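Local structure of cysteine hydrolase (Pseudomonas syringae pv. phaseolicola 1448A, 3IRV) at residues R22-V27 with M66-R71; I73-G78 with D118-S123; D138-I143 with E164-A169. The protein probably acts as a hydrolase of the isochorismatase-like cysteine hydrolase family, although its natural substrate is not established. All blocks are in the same frame, centred on the assembly; numbering follows the deposited sequence. Where two conformers were deposited one is given.

Interaction 1: R22-V27 with M66-R71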
ATOM      1  N   ARG A  22      -0.748  17.178 -18.696  1.00 15.54           N
ATOM      2  CA  ARG A  22       0.121  16.295 -17.939  1.00 14.58           C
ATOM      3  C   ARG A  22      -0.634  15.559 -16.825  1.00 14.27           C
ATOM      4  O   ARG A  22      -0.022  15.115 -15.849  1.00 14.52           O
ATOM      5  CB  ARG A  22       1.310  17.076 -17.355  1.00 15.58           C
ATOM      6  CG  ARG A  22       2.220  17.716 -18.419  1.00 16.19           C
ATOM      7  CD  ARG A  22       3.553  18.145 -17.819  1.00 16.68           C
ATOM      8  NE  ARG A  22       4.359  16.979 -17.469  1.00 15.19           N
ATOM      9  CZ  ARG A  22       5.548  17.026 -16.869  1.00 17.20           C
ATOM     10  NH1 ARG A  22       6.067  18.210 -16.517  1.00 17.92           N
ATOM     11  NH2 ARG A  22       6.206  15.899 -16.617  1.00 19.27           N
ATOM     12  N   THR A  23      -1.944  15.399 -17.022  1.00 14.12           N
ATOM     13  CA  THR A  23      -2.830  14.769 -16.040  1.00 14.84           C
ATOM     14  C   THR A  23      -3.591  13.601 -16.668  1.00 14.66           C
ATOM     15  O   THR A  23      -3.944  13.649 -17.853  1.00 14.04           O
ATOM     16  CB  THR A  23      -3.833  15.818 -15.508  1.00 15.11           C
ATOM     17  OG1 THR A  23      -3.089  16.910 -14.961  1.00 13.75           O
ATOM     18  CG2 THR A  23      -4.738  15.271 -14.386  1.00 14.69           C
ATOM     19  N   ALA A  24      -3.841  12.550 -15.877  1.00 12.76           N
ATOM     20  CA  ALA A  24      -4.748  11.502 -16.311  1.00 11.49           C
ATOM     21  C   ALA A  24      -5.684  11.132 -15.173  1.00 13.00           C
ATOM     22  O   ALA A  24      -5.313  11.222 -14.010  1.00 15.73           O
ATOM     23  CB  ALA A  24      -3.993  10.277 -16.715  1.00 12.88           C
ATOM     24  N   VAL A  25      -6.869  10.650 -15.542  1.00 11.32           N
ATOM     25  CA  VAL A  25      -7.809  10.077 -14.567  1.00 10.24           C
ATOM     26  C   VAL A  25      -7.686   8.577 -14.633  1.00 14.22           C
ATOM     27  O   VAL A  25      -7.678   8.004 -15.723  1.00 15.18           O
ATOM     28  CB  VAL A  25      -9.279  10.433 -14.926  1.00 11.82           C
ATOM     29  CG1 VAL A  25     -10.293   9.651 -14.054  1.00 14.74           C
ATOM     30  CG2 VAL A  25      -9.477  11.955 -14.822  1.00 16.80           C
ATOM     31  N   ILE A  26      -7.578   7.953 -13.465  1.00 12.49           N
ATOM     32  CA  ILE A  26      -7.509   6.500 -13.403  0.50 10.90           C
ATOM     33  C   ILE A  26      -8.755   5.967 -12.686  1.00 13.97           C
ATOM     34  O   ILE A  26      -9.022   6.285 -11.518  1.00 14.06           O
ATOM     35  CB  ILE A  26      -6.235   5.999 -12.711  0.50 13.53           C
ATOM     36  CG1 ILE A  26      -4.990   6.631 -13.354  0.50 11.92           C
ATOM     37  CG2 ILE A  26      -6.168   4.465 -12.780  0.50 10.83           C
ATOM     38  CD1 ILE A  26      -3.704   6.259 -12.648  0.50 15.70           C
ATOM     39  N   VAL A  27      -9.541   5.170 -13.418  1.00 11.87           N
ATOM     40  CA  VAL A  27     -10.785   4.592 -12.884  1.00  9.86           C
ATOM     41  C   VAL A  27     -10.496   3.140 -12.495  1.00 14.70           C
ATOM     42  O   VAL A  27     -10.333   2.260 -13.367  1.00 13.51           O
ATOM     43  CB  VAL A  27     -11.927   4.622 -13.932  1.00 11.10           C
ATOM     44  CG1 VAL A  27     -13.201   4.123 -13.300  1.00 13.86           C
ATOM     45  CG2 VAL A  27     -12.131   6.067 -14.500  1.00 12.31           C
ATOM     46  N   MET A  66      -6.580  12.595 -20.311  1.00 15.32           N
ATOM     47  CA  MET A  66      -6.671  11.166 -20.642  1.00 14.49           C
ATOM     48  C   MET A  66      -7.399  10.393 -19.564  1.00 13.25           C
ATOM     49  O   MET A  66      -7.169  10.616 -18.386  1.00 15.06           O
ATOM     50  CB  MET A  66      -5.267  10.556 -20.844  1.00 15.59           C
ATOM     51  CG  MET A  66      -5.244   9.031 -21.129  1.00 18.98           C
ATOM     52  SD  MET A  66      -3.614   8.366 -21.659  1.00 14.00           S
ATOM     53  CE  MET A  66      -2.621   9.262 -20.506  1.00 10.82           C
ATOM     54  N   VAL A  67      -8.307   9.511 -19.988  1.00 13.18           N
ATOM     55  CA  VAL A  67      -9.033   8.641 -19.085  1.00 10.93           C
ATOM     56  C   VAL A  67      -8.536   7.207 -19.255  1.00 14.53           C
ATOM     57  O   VAL A  67      -8.546   6.677 -20.376  1.00 14.59           O
ATOM     58  CB  VAL A  67     -10.539   8.662 -19.399  1.00 16.61           C
ATOM     59  CG1 VAL A  67     -11.266   7.609 -18.596  1.00 15.12           C
ATOM     60  CG2 VAL A  67     -11.106  10.052 -19.101  1.00 15.40           C
ATOM     61  N   ILE A  68      -8.138   6.592 -18.139  1.00 11.07           N
ATOM     62  CA  ILE A  68      -7.615   5.215 -18.124  1.00 11.66           C
ATOM     63  C   ILE A  68      -8.454   4.372 -17.183  1.00 14.53           C
ATOM     64  O   ILE A  68      -8.634   4.741 -16.028  1.00 14.59           O
ATOM     65  CB  ILE A  68      -6.164   5.185 -17.616  1.00 13.56           C
ATOM     66  CG1 ILE A  68      -5.293   6.058 -18.531  1.00 13.11           C
ATOM     67  CG2 ILE A  68      -5.640   3.731 -17.535  1.00 15.59           C
ATOM     68  CD1 ILE A  68      -3.875   6.391 -18.002  1.00 16.79           C
ATOM     69  N   TYR A  69      -8.960   3.244 -17.669  1.00 12.37           N
ATOM     70  CA  TYR A  69      -9.672   2.299 -16.805  1.00 11.78           C
ATOM     71  C   TYR A  69      -8.740   1.156 -16.445  1.00 14.79           C
ATOM     72  O   TYR A  69      -8.055   0.640 -17.315  1.00 13.41           O
ATOM     73  CB  TYR A  69     -10.858   1.695 -17.547  1.00 12.55           C
ATOM     74  CG  TYR A  69     -11.958   2.656 -17.901  1.00 11.53           C
ATOM     75  CD1 TYR A  69     -13.139   2.664 -17.145  1.00 11.95           C
ATOM     76  CD2 TYR A  69     -11.859   3.526 -19.024  1.00 10.87           C
ATOM     77  CE1 TYR A  69     -14.205   3.528 -17.471  1.00 12.04           C
ATOM     78  CE2 TYR A  69     -12.911   4.392 -19.349  1.00 13.10           C
ATOM     79  CZ  TYR A  69     -14.083   4.385 -18.567  1.00 12.23           C
ATOM     80  OH  TYR A  69     -15.117   5.256 -18.944  1.00 14.79           O
ATOM     81  N   LEU A  70      -8.709   0.768 -15.177  1.00 11.23           N
ATOM     82  CA  LEU A  70      -8.010  -0.454 -14.781  1.00 10.97           C
ATOM     83  C   LEU A  70      -9.051  -1.559 -14.647  1.00 14.46           C
ATOM     84  O   LEU A  70     -10.180  -1.311 -14.175  1.00 12.78           O
ATOM     85  CB  LEU A  70      -7.349  -0.293 -13.411  1.00 13.78           C
ATOM     86  CG  LEU A  70      -6.333   0.843 -13.323  1.00 13.81           C
ATOM     87  CD1 LEU A  70      -5.694   0.813 -11.947  1.00 14.33           C
ATOM     88  CD2 LEU A  70      -5.287   0.749 -14.437  1.00 14.48           C
ATOM     89  N   ARG A  71      -8.687  -2.767 -15.064  1.00 13.98           N
ATOM     90  CA  ARG A  71      -9.525  -3.941 -14.831  1.00 12.67           C
ATOM     91  C   ARG A  71      -8.686  -5.038 -14.218  1.00 13.68           C
ATOM     92  O   ARG A  71      -7.575  -5.309 -14.704  1.00 12.15           O
ATOM     93  CB  ARG A  71     -10.117  -4.463 -16.147  1.00 14.40           C
ATOM     94  CG  ARG A  71     -10.943  -3.416 -16.911  1.00 13.05           C
ATOM     95  CD  ARG A  71     -11.644  -4.026 -18.151  1.00 12.06           C
ATOM     96  NE  ARG A  71     -10.669  -4.686 -19.036  1.00 13.55           N
ATOM     97  CZ  ARG A  71     -10.981  -5.282 -20.182  1.00 22.09           C
ATOM     98  NH1 ARG A  71     -12.239  -5.308 -20.586  1.00 19.53           N
ATOM     99  NH2 ARG A  71     -10.028  -5.870 -20.913  1.00 17.33           N
TER
HETATM  100  O   HOH W   1      -4.047  14.078 -20.518  1.00 17.09           O
HETATM  101  O   HOH W   2     -12.323   0.439 -14.297  1.00 13.19           O

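Interaction 2: I73-G78 with D118-S123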
ATOM      1  N   ILE A  73      -8.133  -8.654 -14.077  1.00 11.45           N
ATOM      2  CA  ILE A  73      -8.490  -9.760 -14.966  1.00 11.86           C
ATOM      3  C   ILE A  73      -7.310 -10.740 -14.995  1.00 14.01           C
ATOM      4  O   ILE A  73      -6.136 -10.312 -15.146  1.00 14.43           O
ATOM      5  CB  ILE A  73      -8.751  -9.258 -16.395  1.00 10.96           C
ATOM      6  CG1 ILE A  73      -9.992  -8.350 -16.453  1.00 13.74           C
ATOM      7  CG2 ILE A  73      -8.990 -10.461 -17.345  1.00 14.51           C
ATOM      8  CD1 ILE A  73     -10.354  -7.902 -17.861  1.00 14.37           C
ATOM      9  N   VAL A  74      -7.619 -12.036 -14.857  1.00 11.38           N
ATOM     10  CA  VAL A  74      -6.606 -13.105 -14.960  1.00 12.52           C
ATOM     11  C   VAL A  74      -7.001 -14.082 -16.073  1.00 14.33           C
ATOM     12  O   VAL A  74      -8.138 -14.041 -16.567  1.00 14.70           O
ATOM     13  CB  VAL A  74      -6.407 -13.842 -13.622  1.00 13.45           C
ATOM     14  CG1 VAL A  74      -6.036 -12.853 -12.489  1.00 13.04           C
ATOM     15  CG2 VAL A  74      -7.705 -14.598 -13.239  1.00 14.33           C
ATOM     16  N   ARG A  75      -6.079 -14.966 -16.471  1.00 10.81           N
ATOM     17  CA  ARG A  75      -6.326 -15.815 -17.635  1.00 12.05           C
ATOM     18  C   ARG A  75      -7.447 -16.808 -17.367  1.00 12.52           C
ATOM     19  O   ARG A  75      -8.251 -17.081 -18.273  1.00 15.59           O
ATOM     20  CB  ARG A  75      -5.050 -16.554 -18.022  1.00 12.60           C
ATOM     21  CG  ARG A  75      -4.067 -15.670 -18.804  1.00 14.04           C
ATOM     22  CD  ARG A  75      -2.611 -16.129 -18.623  1.00 13.59           C
ATOM     23  NE  ARG A  75      -1.694 -15.260 -19.375  1.00 12.38           N
ATOM     24  CZ  ARG A  75      -1.243 -14.079 -18.946  1.00 13.24           C
ATOM     25  NH1 ARG A  75      -1.620 -13.613 -17.771  1.00 11.81           N
ATOM     26  NH2 ARG A  75      -0.429 -13.341 -19.721  1.00 12.99           N
ATOM     27  N   GLY A  76      -7.511 -17.306 -16.130  1.00 12.69           N
ATOM     28  CA  GLY A  76      -8.490 -18.317 -15.767  1.00 14.02           C
ATOM     29  C   GLY A  76      -7.936 -19.708 -15.543  1.00 14.35           C
ATOM     30  O   GLY A  76      -8.633 -20.568 -14.944  1.00 16.84           O
ATOM     31  N   ASP A  77      -6.708 -19.964 -16.016  1.00 12.48           N
ATOM     32  CA  ASP A  77      -6.108 -21.300 -15.900  1.00 16.12           C
ATOM     33  C   ASP A  77      -5.177 -21.444 -14.698  1.00 15.84           C
ATOM     34  O   ASP A  77      -4.556 -22.488 -14.531  1.00 15.25           O
ATOM     35  CB  ASP A  77      -5.379 -21.715 -17.202  1.00 15.00           C
ATOM     36  CG  ASP A  77      -4.220 -20.805 -17.554  1.00 18.35           C
ATOM     37  OD1 ASP A  77      -3.909 -19.854 -16.792  1.00 13.70           O
ATOM     38  OD2 ASP A  77      -3.589 -21.059 -18.618  1.00 19.04           O
ATOM     39  N   GLY A  78      -5.050 -20.387 -13.892  1.00 13.76           N
ATOM     40  CA  GLY A  78      -4.143 -20.420 -12.740  1.00 15.78           C
ATOM     41  C   GLY A  78      -2.672 -20.146 -13.045  1.00 18.17           C
ATOM     42  O   GLY A  78      -1.844 -20.089 -12.114  1.00 16.61           O
ATOM     43  N   ASP A 118      -5.131  -3.695 -18.106  1.00 10.97           N
ATOM     44  CA  ASP A 118      -5.503  -4.875 -17.315  1.00 10.21           C
ATOM     45  C   ASP A 118      -4.390  -5.233 -16.336  1.00 14.70           C
ATOM     46  O   ASP A 118      -3.216  -4.997 -16.607  1.00 15.76           O
ATOM     47  CB  ASP A 118      -5.816  -6.066 -18.226  1.00 12.65           C
ATOM     48  CG  ASP A 118      -7.073  -5.852 -19.080  1.00 13.29           C
ATOM     49  OD1 ASP A 118      -7.891  -4.967 -18.769  1.00 13.52           O
ATOM     50  OD2 ASP A 118      -7.228  -6.575 -20.081  1.00 17.58           O
ATOM     51  N   LYS A 119      -4.762  -5.812 -15.194  1.00  9.90           N
ATOM     52  CA  LYS A 119      -3.783  -6.129 -14.155  1.00 11.56           C
ATOM     53  C   LYS A 119      -4.139  -7.430 -13.470  1.00 12.87           C
ATOM     54  O   LYS A 119      -5.312  -7.775 -13.401  1.00 12.21           O
ATOM     55  CB  LYS A 119      -3.718  -5.001 -13.125  1.00 13.45           C
ATOM     56  CG  LYS A 119      -5.051  -4.750 -12.367  1.00 12.93           C
ATOM     57  CD  LYS A 119      -4.954  -3.457 -11.528  1.00 13.13           C
ATOM     58  CE  LYS A 119      -6.259  -3.116 -10.813  1.00 11.58           C
ATOM     59  NZ  LYS A 119      -6.510  -4.007  -9.628  1.00 14.15           N
ATOM     60  N   LEU A 120      -3.118  -8.128 -12.975  1.00 11.95           N
ATOM     61  CA  LEU A 120      -3.299  -9.442 -12.370  1.00 12.63           C
ATOM     62  C   LEU A 120      -3.549  -9.412 -10.863  1.00 13.65           C
ATOM     63  O   LEU A 120      -3.930 -10.441 -10.277  1.00 13.56           O
ATOM     64  CB  LEU A 120      -2.067 -10.332 -12.628  1.00 13.10           C
ATOM     65  CG  LEU A 120      -1.694 -10.629 -14.077  1.00 12.31           C
ATOM     66  CD1 LEU A 120      -0.340 -11.413 -14.101  1.00 13.54           C
ATOM     67  CD2 LEU A 120      -2.800 -11.399 -14.779  1.00 12.58           C
ATOM     68  N   PHE A 121      -3.257  -8.282 -10.221  1.00 12.60           N
ATOM     69  CA  PHE A 121      -3.301  -8.227  -8.763  1.00 11.16           C
ATOM     70  C   PHE A 121      -3.953  -6.896  -8.393  1.00 16.34           C
ATOM     71  O   PHE A 121      -4.885  -6.457  -9.080  1.00 15.00           O
ATOM     72  CB  PHE A 121      -1.867  -8.362  -8.227  1.00 12.11           C
ATOM     73  CG  PHE A 121      -1.726  -9.252  -7.017  1.00 11.68           C
ATOM     74  CD1 PHE A 121      -0.617 -10.099  -6.899  1.00 16.55           C
ATOM     75  CD2 PHE A 121      -2.678  -9.270  -6.015  1.00 12.04           C
ATOM     76  CE1 PHE A 121      -0.451 -10.932  -5.769  1.00 17.66           C
ATOM     77  CE2 PHE A 121      -2.510 -10.092  -4.879  1.00 14.59           C
ATOM     78  CZ  PHE A 121      -1.403 -10.919  -4.772  1.00 15.68           C
ATOM     79  N   TYR A 122      -3.500  -6.256  -7.324  1.00 12.13           N
ATOM     80  CA  TYR A 122      -4.188  -5.040  -6.860  1.00 11.87           C
ATOM     81  C   TYR A 122      -3.654  -3.747  -7.486  1.00 12.45           C
ATOM     82  O   TYR A 122      -4.436  -2.845  -7.848  1.00 15.01           O
ATOM     83  CB  TYR A 122      -4.138  -4.911  -5.334  1.00 11.13           C
ATOM     84  CG  TYR A 122      -4.596  -6.142  -4.606  1.00 13.29           C
ATOM     85  CD1 TYR A 122      -5.810  -6.770  -4.919  1.00 17.85           C
ATOM     86  CD2 TYR A 122      -3.799  -6.689  -3.602  1.00 17.75           C
ATOM     87  CE1 TYR A 122      -6.221  -7.913  -4.226  1.00 17.68           C
ATOM     88  CE2 TYR A 122      -4.200  -7.837  -2.899  1.00 13.52           C
ATOM     89  CZ  TYR A 122      -5.400  -8.440  -3.221  1.00 13.19           C
ATOM     90  OH  TYR A 122      -5.779  -9.555  -2.498  1.00 16.82           O
ATOM     91  N   SER A 123      -2.330  -3.645  -7.546  1.00 11.48           N
ATOM     92  CA  SER A 123      -1.630  -2.453  -8.006  1.00 13.75           C
ATOM     93  C   SER A 123      -1.954  -2.150  -9.453  1.00 10.83           C
ATOM     94  O   SER A 123      -1.813  -3.033 -10.316  1.00 12.16           O
ATOM     95  CB  SER A 123      -0.132  -2.692  -7.941  1.00 13.75           C
ATOM     96  OG  SER A 123       0.562  -1.578  -8.456  1.00 13.85           O
TER

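Interaction 3: D138-I143 with E164-A169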
ATOM      1  N   ASP A 138       3.789  12.076 -21.163  1.00 14.63           N
ATOM      2  CA  ASP A 138       4.450  12.999 -20.238  1.00 12.99           C
ATOM      3  C   ASP A 138       3.530  13.374 -19.067  1.00 14.55           C
ATOM      4  O   ASP A 138       3.585  14.512 -18.560  1.00 16.14           O
ATOM      5  CB  ASP A 138       4.972  14.272 -20.939  1.00 15.61           C
ATOM      6  CG  ASP A 138       6.120  14.946 -20.174  1.00 20.57           C
ATOM      7  OD1 ASP A 138       6.820  14.284 -19.359  1.00 20.96           O
ATOM      8  OD2 ASP A 138       6.306  16.162 -20.393  1.00 22.09           O
ATOM      9  N   VAL A 139       2.665  12.442 -18.665  1.00 12.28           N
ATOM     10  CA  VAL A 139       1.785  12.707 -17.521  1.00 12.00           C
ATOM     11  C   VAL A 139       2.574  12.542 -16.234  1.00 16.58           C
ATOM     12  O   VAL A 139       3.349  11.591 -16.108  1.00 14.81           O
ATOM     13  CB  VAL A 139       0.600  11.725 -17.517  1.00 12.63           C
ATOM     14  CG1 VAL A 139      -0.136  11.739 -16.169  1.00 14.31           C
ATOM     15  CG2 VAL A 139      -0.337  12.044 -18.687  1.00 16.99           C
ATOM     16  N   ASP A 140       2.389  13.475 -15.298  1.00 13.86           N
ATOM     17  CA  ASP A 140       3.013  13.328 -13.968  1.00 11.86           C
ATOM     18  C   ASP A 140       2.018  13.492 -12.814  1.00 11.88           C
ATOM     19  O   ASP A 140       2.407  13.478 -11.636  1.00 14.90           O
ATOM     20  CB  ASP A 140       4.212  14.276 -13.800  1.00 15.76           C
ATOM     21  CG  ASP A 140       3.805  15.738 -13.641  1.00 15.40           C
ATOM     22  OD1 ASP A 140       2.625  16.091 -13.832  1.00 14.70           O
ATOM     23  OD2 ASP A 140       4.701  16.560 -13.326  1.00 21.32           O
ATOM     24  N   THR A 141       0.745  13.656 -13.166  1.00 12.85           N
ATOM     25  CA  THR A 141      -0.293  13.867 -12.175  1.00 13.18           C
ATOM     26  C   THR A 141      -1.447  12.929 -12.478  1.00 14.29           C
ATOM     27  O   THR A 141      -1.927  12.869 -13.625  1.00 13.13           O
ATOM     28  CB  THR A 141      -0.768  15.328 -12.194  1.00 16.63           C
ATOM     29  OG1 THR A 141       0.368  16.187 -12.009  1.00 14.78           O
ATOM     30  CG2 THR A 141      -1.818  15.567 -11.089  1.00 14.63           C
ATOM     31  N   ILE A 142      -1.871  12.166 -11.469  1.00 12.96           N
ATOM     32  CA  ILE A 142      -2.975  11.211 -11.652  1.00 12.36           C
ATOM     33  C   ILE A 142      -4.086  11.420 -10.626  1.00 12.64           C
ATOM     34  O   ILE A 142      -3.811  11.640  -9.444  1.00 12.03           O
ATOM     35  CB  ILE A 142      -2.490   9.729 -11.647  1.00 13.05           C
ATOM     36  CG1 ILE A 142      -1.775   9.358 -10.331  1.00 15.00           C
ATOM     37  CG2 ILE A 142      -1.566   9.436 -12.857  1.00 14.39           C
ATOM     38  CD1 ILE A 142      -1.349   7.861 -10.248  1.00 14.73           C
ATOM     39  N   ILE A 143      -5.333  11.317 -11.099  1.00 10.82           N
ATOM     40  CA  ILE A 143      -6.516  11.468 -10.242  1.00 10.95           C
ATOM     41  C   ILE A 143      -7.113  10.072 -10.110  1.00 12.97           C
ATOM     42  O   ILE A 143      -7.462   9.471 -11.136  1.00 13.89           O
ATOM     43  CB  ILE A 143      -7.553  12.388 -10.938  1.00 12.99           C
ATOM     44  CG1 ILE A 143      -6.955  13.799 -11.083  1.00 14.46           C
ATOM     45  CG2 ILE A 143      -8.867  12.440 -10.154  1.00 16.96           C
ATOM     46  CD1 ILE A 143      -7.730  14.696 -12.059  1.00 18.09           C
ATOM     47  N   GLU A 164       7.108   8.846  -8.187  1.00 11.56           N
ATOM     48  CA  GLU A 164       7.192  10.314  -8.181  1.00 12.25           C
ATOM     49  C   GLU A 164       5.966  11.002  -8.836  1.00 10.79           C
ATOM     50  O   GLU A 164       5.994  12.200  -9.128  1.00 13.62           O
ATOM     51  CB  GLU A 164       8.533  10.839  -8.745  1.00  9.75           C
ATOM     52  CG  GLU A 164       9.757  10.485  -7.864  1.00 12.59           C
ATOM     53  CD  GLU A 164       9.656  11.028  -6.430  1.00 13.50           C
ATOM     54  OE1 GLU A 164       9.276  12.201  -6.258  1.00 13.66           O
ATOM     55  OE2 GLU A 164       9.957  10.289  -5.464  1.00 14.55           O
ATOM     56  N   TYR A 165       4.886  10.235  -9.052  1.00 11.34           N
ATOM     57  CA  TYR A 165       3.668  10.862  -9.558  1.00 11.41           C
ATOM     58  C   TYR A 165       3.052  11.708  -8.452  1.00 14.64           C
ATOM     59  O   TYR A 165       3.143  11.370  -7.265  1.00 13.38           O
ATOM     60  CB  TYR A 165       2.649   9.812 -10.014  1.00 11.66           C
ATOM     61  CG  TYR A 165       3.030   9.116 -11.307  1.00 12.35           C
ATOM     62  CD1 TYR A 165       2.764   9.714 -12.542  1.00 15.34           C
ATOM     63  CD2 TYR A 165       3.665   7.882 -11.293  1.00 11.55           C
ATOM     64  CE1 TYR A 165       3.123   9.101 -13.755  1.00 11.36           C
ATOM     65  CE2 TYR A 165       3.995   7.244 -12.490  1.00 12.80           C
ATOM     66  CZ  TYR A 165       3.733   7.867 -13.707  1.00 13.27           C
ATOM     67  OH  TYR A 165       4.062   7.241 -14.887  1.00 14.91           O
ATOM     68  N   LYS A 166       2.444  12.817  -8.883  1.00 11.07           N
ATOM     69  CA  LYS A 166       1.633  13.658  -8.033  0.50 12.64           C
ATOM     70  C   LYS A 166       0.226  13.057  -8.031  1.00 12.72           C
ATOM     71  O   LYS A 166      -0.484  13.078  -9.062  1.00 13.84           O
ATOM     72  CB  LYS A 166       1.658  15.086  -8.596  0.50 13.52           C
ATOM     73  CG  LYS A 166       3.094  15.622  -8.749  0.50 16.10           C
ATOM     74  CD  LYS A 166       3.159  16.975  -9.466  0.50 14.35           C
ATOM     75  CE  LYS A 166       4.589  17.494  -9.456  0.50 24.62           C
ATOM     76  NZ  LYS A 166       4.847  18.504 -10.522  0.50 25.76           N
ATOM     77  N   VAL A 167      -0.178  12.494  -6.894  1.00 10.71           N
ATOM     78  CA  VAL A 167      -1.426  11.719  -6.850  1.00 10.87           C
ATOM     79  C   VAL A 167      -2.529  12.494  -6.118  1.00 12.34           C
ATOM     80  O   VAL A 167      -2.298  13.039  -5.033  1.00 12.87           O
ATOM     81  CB  VAL A 167      -1.213  10.360  -6.154  1.00 10.00           C
ATOM     82  CG1 VAL A 167      -2.506   9.509  -6.223  1.00 16.01           C
ATOM     83  CG2 VAL A 167      -0.076   9.594  -6.818  1.00 12.53           C
ATOM     84  N   ILE A 168      -3.713  12.525  -6.726  1.00 12.50           N
ATOM     85  CA  ILE A 168      -4.911  13.122  -6.122  1.00 13.03           C
ATOM     86  C   ILE A 168      -5.930  12.008  -5.952  1.00 16.10           C
ATOM     87  O   ILE A 168      -6.312  11.364  -6.944  1.00 15.39           O
ATOM     88  CB  ILE A 168      -5.547  14.172  -7.034  1.00 14.39           C
ATOM     89  CG1 ILE A 168      -4.546  15.288  -7.340  1.00 15.53           C
ATOM     90  CG2 ILE A 168      -6.794  14.729  -6.354  1.00 16.27           C
ATOM     91  CD1 ILE A 168      -5.035  16.269  -8.395  1.00 17.19           C
ATOM     92  N   ALA A 169      -6.329  11.748  -4.704  1.00 11.70           N
ATOM     93  CA  ALA A 169      -7.400  10.776  -4.429  1.00 11.28           C
ATOM     94  C   ALA A 169      -8.698  11.531  -4.180  1.00 13.62           C
ATOM     95  O   ALA A 169      -8.730  12.517  -3.429  1.00 14.17           O
ATOM     96  CB  ALA A 169      -7.067   9.913  -3.192  1.00 12.22           C
TER

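Interaction 1: R22-V27 with M66-R71
The apolar centre is the pair Ile26 and Leu70, which cross obliquely: Ile26 CG2, anti to its own backbone N, lies 3.7 Å from Leu70 CG at the branch point of the leucine. The same face carries Ala24, whose CB meets Ile68 CD1 at 4.1 Å and is also approached by Met66 CE, brought round by the bend at the end of the methionine chain (chi3 42°). On the other face Val27 and Tyr69 run side by side, with Val27 CB 4.0 Å from Tyr69 CD1. Between these faces, four backbone bonds fix a parallel register. Val25 uses both its groups, N to Met66 O (2.9 Å) and O from Ile68 N (2.8 Å), and Val27 repeats the pattern with Ile68 O and Leu70 N. Three donors lie nearly along their C=O axes; Leu70 N instead stands 28° out of the carbonyl plane of Val27. At the start a water bridges Thr23 O and Met66 N in place of a direct bond; at the other end one donates to both Val27 O and Leu70 O, so Val27 O is gripped twice. Leu56 and Leu57 of helix 50-62 pack against Val25, while Leu130 and Leu134 of helix 130-136 meet Ile68. The 23° between the strands is ordinary sheet twist; a parallel sheet with helices on its Val25 and Ile68 faces fits the three-layered alpha/beta fold of isochorismatase-like hydrolases.

Interaction 2: I73-G78 with D118-S123
Phe121 meets the Tyr122 ring edge-on: Phe121 CD2 stands 3.6 Å above the plane of Tyr122, over its centre, while Tyr122 CZ lies in the plane of the phenylalanine ring, at its edge. The third flat group, the guanidinium of Arg75, is touched at its edge by Leu120, whose CD2 lies in its plane and 3.9 Å from Arg75 NH1. That nitrogen has its main partner in Asp80. Leu120 CD2 also reaches Ile73 O at 3.5 Å and Val74 CG1 at 4.2 Å, so this one methyl joins three consecutive residues of 73-78. A single backbone bond crosses, Ile73 N to Lys119 O (3.0 Å), with the donor nearly along the C=O axis. It carries on the parallel pairing of strands 66-72 and 115-119 just where both chains turn into loops at the C-terminal edge of the sheet, the usual place for the active site of an alpha/beta fold. Lys119 itself points away from 73-78. Its chain is extended until the last torsion (chi4 75°) turns NZ back to its own loop, where it donates to Phe121 O at 3.0 Å, in the carbonyl plane on a lone pair, and to Tyr122 O at 3.0 Å from 48° above the plane. A salt bridge to Asp29 and contact with Cys152 accompany these bonds, consistent with the Asp-Lys-Cys triad of the family; so gripped, the ammonium would be expected to stay charged. The Phe121 ring meets His162 of the second subunit. Nearer the strand, Ile73 CD1 rests 3.9 Å from Asp118 OD1, an oxygen salt-bridged to Arg71.

Interaction 3: D138-I143 with E164-A169
Strands 141-147 and 166-170, joined through helix 149-162, form a beta-alpha-beta unit, and this contact is the parallel pairing of residues 141-143 with 166-169, with strand axes only 14° apart. Three backbone bonds set the register: Lys166 N to Asp140 O (2.8 Å), Ile142 N to Lys166 O (2.9 Å) and Ile168 N to Ile142 O (2.9 Å). The first donor lies in the carbonyl plane; the other two come nearly along the C=O axis. Ile142 and Val167 share one face and point the same way, Ile142 CG1 lying 3.9 Å from Val167 CG2. CG1 sits in the crowded position between the backbone N and carbonyl carbon (chi1 59°), which places it beside Val167. The opposite face carries Thr141, Ile143, Lys166 and Ile168, with Ile143 CG1 alongside Ile168 CD1. At the entry to the strands the extended Lys166 chain passes obliquely across Thr141 and reaches Asp140, where NZ and OD2 form a weak salt bridge of 3.4 Å. Asp140 CG is itself in the crowded position (chi1 72°), and Thr141 OG1 donates to OD1 at 2.9 Å from above the carboxylate plane, a second tie that limits the rotation of this group. Tyr165 turns its ring edge to the backbone, CE1 lying 3.4 Å from Val139 O, while its hydroxyl bonds to Asp131 and its ring makes a cation-pi contact with Arg135. Around the pair, helix 130-136 packs against Ile142 and Tyr165 through Leu134, helix 210-220 meets Ile143 and Ile168 on the other face, and strand 23-28 hydrogen-bonds to Thr141 and Ile143 along the other edge of their strand.

How the interactions relate
All three contacts reach one parallel sheet, in which strands 115-119, 66-72, 23-28, 141-147 and 166-170 lie side by side in that order. Interaction 1 is central: its centre is about 10 Å from that of interaction 3, to which strand 23-28 is joined by Ala24 O and Ile26 N with Ile143, and about 19 Å from that of interaction 2, where strands 66-72 and 115-119 run out into loops, reached through Arg71 with Asp118 and Lys119. Interactions 2 and 3, about 24 Å apart between centres, do not touch. The three come in series along the chain, connected through neighbouring strands, while contacts with the second subunit lie at 121-123 and at Glu164 and Lys166.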